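Local coordinates for protein neuroglobin (Symsagittifera roscoffensis, PDB 4B4Y) that probably binds dioxygen reversibly at a haem iron, as a globin of the neuroglobin type, at residues C82-L86 against A144-I148. Sequence-based numbering, arbitrary orientation.
With HEM (protoporphyrin IX containing Fe), chain B.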
loop_
_atom_site.group_PDB
_atom_site.type_symbol
_atom_site.label_atom_id
_atom_site.label_comp_id
_atom_site.label_asym_id
_atom_site.label_seq_id
_atom_site.Cartn_x
_atom_site.Cartn_y
_atom_site.Cartn_z
ATOM N N CYS A 82 17.786 -8.289 7.996
ATOM C CA CYS A 82 18.991 -7.441 8.036
ATOM C C CYS A 82 19.761 -7.762 9.330
ATOM O O CYS A 82 21.017 -7.808 9.303
ATOM C CB CYS A 82 18.715 -5.937 8.021
ATOM S SG CYS A 82 18.047 -5.287 6.566
ATOM N N LEU A 83 19.032 -7.955 10.434
ATOM C CA LEU A 83 19.642 -8.031 11.789
ATOM C C LEU A 83 20.577 -9.257 11.882
ATOM O O LEU A 83 21.629 -9.255 12.555
ATOM C CB LEU A 83 18.548 -8.174 12.854
ATOM C CG LEU A 83 17.615 -6.943 13.241
ATOM C CD1 LEU A 83 16.644 -7.393 14.427
ATOM C CD2 LEU A 83 18.522 -5.853 13.675
ATOM N N VAL A 84 20.201 -10.275 11.130
ATOM C CA VAL A 84 20.788 -11.558 11.273
ATOM C C VAL A 84 22.099 -11.568 10.459
ATOM O O VAL A 84 22.995 -12.313 10.708
ATOM C CB VAL A 84 19.617 -12.543 10.985
ATOM C CG1 VAL A 84 19.666 -13.270 9.659
ATOM C CG2 VAL A 84 19.194 -13.210 12.217
ATOM N N ASP A 85 22.296 -10.616 9.570
ATOM C CA ASP A 85 23.592 -10.534 8.887
ATOM C C ASP A 85 23.843 -9.072 8.492
ATOM O O ASP A 85 23.728 -8.688 7.315
ATOM C CB ASP A 85 23.610 -11.466 7.652
ATOM C CG ASP A 85 24.940 -11.369 6.812
ATOM O OD1 ASP A 85 25.989 -10.778 7.243
ATOM O OD2 ASP A 85 24.896 -11.849 5.657
ATOM N N LEU A 86 24.219 -8.249 9.471
ATOM C CA LEU A 86 24.218 -6.771 9.252
ATOM C C LEU A 86 25.192 -6.314 8.235
ATOM O O LEU A 86 24.871 -5.416 7.431
ATOM C CB LEU A 86 24.416 -5.968 10.537
ATOM C CG LEU A 86 23.098 -5.951 11.334
ATOM C CD1 LEU A 86 23.313 -5.769 12.836
ATOM C CD2 LEU A 86 22.032 -4.954 10.776
ATOM N N ALA A 144 22.686 -0.821 14.199
ATOM C CA ALA A 144 21.882 -1.712 13.347
ATOM C C ALA A 144 20.708 -0.957 12.702
ATOM O O ALA A 144 20.426 -1.121 11.517
ATOM C CB ALA A 144 21.298 -2.920 14.219
ATOM N N TYR A 145 19.988 -0.150 13.497
ATOM C CA TYR A 145 18.807 0.550 12.967
ATOM C C TYR A 145 19.220 1.521 11.872
ATOM O O TYR A 145 18.553 1.679 10.849
ATOM C CB TYR A 145 18.012 1.295 14.087
ATOM C CG TYR A 145 16.802 1.939 13.496
ATOM C CD1 TYR A 145 15.752 1.171 13.035
ATOM C CD2 TYR A 145 16.748 3.336 13.336
ATOM C CE1 TYR A 145 14.622 1.766 12.450
ATOM C CE2 TYR A 145 15.648 3.934 12.833
ATOM C CZ TYR A 145 14.580 3.160 12.379
ATOM O OH TYR A 145 13.518 3.831 11.831
ATOM N N GLY A 146 20.352 2.174 12.085
ATOM C CA GLY A 146 20.926 3.079 11.059
ATOM C C GLY A 146 21.181 2.386 9.705
ATOM O O GLY A 146 20.899 2.958 8.646
ATOM N N ILE A 147 21.699 1.158 9.734
ATOM C CA ILE A 147 22.003 0.420 8.486
ATOM C C ILE A 147 20.679 0.023 7.862
ATOM O O ILE A 147 20.531 0.146 6.685
ATOM C CB ILE A 147 22.845 -0.882 8.789
ATOM C CG1 ILE A 147 24.352 -0.558 8.951
ATOM C CG2 ILE A 147 22.637 -1.971 7.725
ATOM C CD1 ILE A 147 25.024 -1.451 10.076
ATOM N N ILE A 148 19.734 -0.497 8.639
ATOM C CA ILE A 148 18.418 -0.878 8.091
ATOM C C ILE A 148 17.724 0.362 7.409
ATOM O O ILE A 148 17.152 0.271 6.303
ATOM C CB ILE A 148 17.538 -1.477 9.189
ATOM C CG1 ILE A 148 18.146 -2.796 9.710
ATOM C CG2 ILE A 148 16.080 -1.642 8.693
ATOM C CD1 ILE A 148 17.448 -3.388 10.911
HETATM C CHA HEM B . 6.215 0.421 3.246
HETATM C CHB HEM B . 9.817 -1.328 5.909
HETATM C CHC HEM B . 10.327 3.094 7.944
HETATM C CHD HEM B . 6.091 4.406 6.102
HETATM C C1A HEM B . 7.152 -0.437 3.771
HETATM C C2A HEM B . 7.460 -1.747 3.300
HETATM C C3A HEM B . 8.434 -2.230 4.032
HETATM C C4A HEM B . 8.825 -1.225 4.945
HETATM C CMA HEM B . 9.145 -3.622 3.909
HETATM C CAA HEM B . 6.717 -2.436 2.106
HETATM C CBA HEM B . 5.641 -3.329 2.683
HETATM C CGA HEM B . 4.685 -3.832 1.622
HETATM O O1A HEM B . 5.060 -4.238 0.528
HETATM O O2A HEM B . 3.462 -3.819 1.876
HETATM C C1B HEM B . 10.326 -0.268 6.689
HETATM C C2B HEM B . 11.521 -0.289 7.518
HETATM C C3B HEM B . 11.686 0.913 8.045
HETATM C C4B HEM B . 10.570 1.738 7.618
HETATM C CMB HEM B . 12.427 -1.543 7.656
HETATM C CAB HEM B . 12.789 1.356 9.029
HETATM C CBB HEM B . 14.048 1.484 8.599
HETATM C C1C HEM B . 9.169 3.797 7.690
HETATM C C2C HEM B . 8.698 5.014 8.377
HETATM C C3C HEM B . 7.496 5.316 7.928
HETATM C C4C HEM B . 7.189 4.344 6.919
HETATM C CMC HEM B . 9.444 5.761 9.513
HETATM C CAC HEM B . 6.616 6.555 8.351
HETATM C CBC HEM B . 5.288 6.399 8.353
HETATM C C1D HEM B . 5.820 3.586 5.022
HETATM C C2D HEM B . 4.838 3.819 3.950
HETATM C C3D HEM B . 4.942 2.582 3.147
HETATM C C4D HEM B . 5.890 1.678 3.755
HETATM C CMD HEM B . 3.853 4.968 3.714
HETATM C CAD HEM B . 4.072 2.166 1.962
HETATM C CBD HEM B . 3.613 1.717 3.397
HETATM C CGD HEM B . 2.437 1.003 3.089
HETATM O O1D HEM B . 1.717 0.747 4.075
HETATM O O2D HEM B . 2.336 0.822 1.827
HETATM N NA HEM B . 8.013 -0.155 4.757
HETATM N NB HEM B . 9.809 0.967 6.776
HETATM N NC HEM B . 8.214 3.416 6.831
HETATM N ND HEM B . 6.442 2.364 4.789
HETATM FE FE HEM B . 8.100 1.650 5.730
#
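Ile148 meets Cys82 and Leu83 with one branch and the haem with the other, a compact example of how a globin joins helix packing to its prosthetic group. Its CG1 lies 3.6 Å from Cys82 CB, with the thiol SG alongside, and the chain runs on so that CD1 comes within 3.9 Å of Leu83 CD2, the two side chains crossing at a slant. The other branch, CG2, reaches the porphyrin rim, 3.7 Å from vinyl carbon CBB of the haem and close to its methyl CMB. The first torsion aims the two branches: with CG1 beside the backbone N (chi1 -65°), CG2 stands anti to that nitrogen and faces the haem. Cut back to an alanine here, the side chain would lose CG1, CD1 and CG2, which is likely to open a gap between Cys82, Leu83 and the vinyl group and leave that vinyl freer to turn.

One turn back, the small side chain of Ala144 is gripped by two leucines. Leu86 brings both methyls to it, CD1 at 3.8 Å from Ala144 CB and CD2 slightly farther, while Leu83 CD2 touches the same CB at 4.1 Å. Leu86 also borders Ile147, whose CG2 lies 4.3 Å from Leu86 CD2. These side-chain contacts are apolar and buried. The backbone supplies the spacing: Ile148 N donates to Ala144 O at 3.0 Å, placing the two residues on one side of their helix.

Tyr145 directs its ring to the haem vinyl from another side of that helix, and its OH hydrogen-bonds Phe113 O. In the globin fold this contact joins the end of helix 66-83, the E helix, and the turn after it to helix 135-153, the H helix. Helix 11-24 packs against both, through Val21 on Leu83 and Ile17 on Ala144, while helix 111-127 lies against Tyr145.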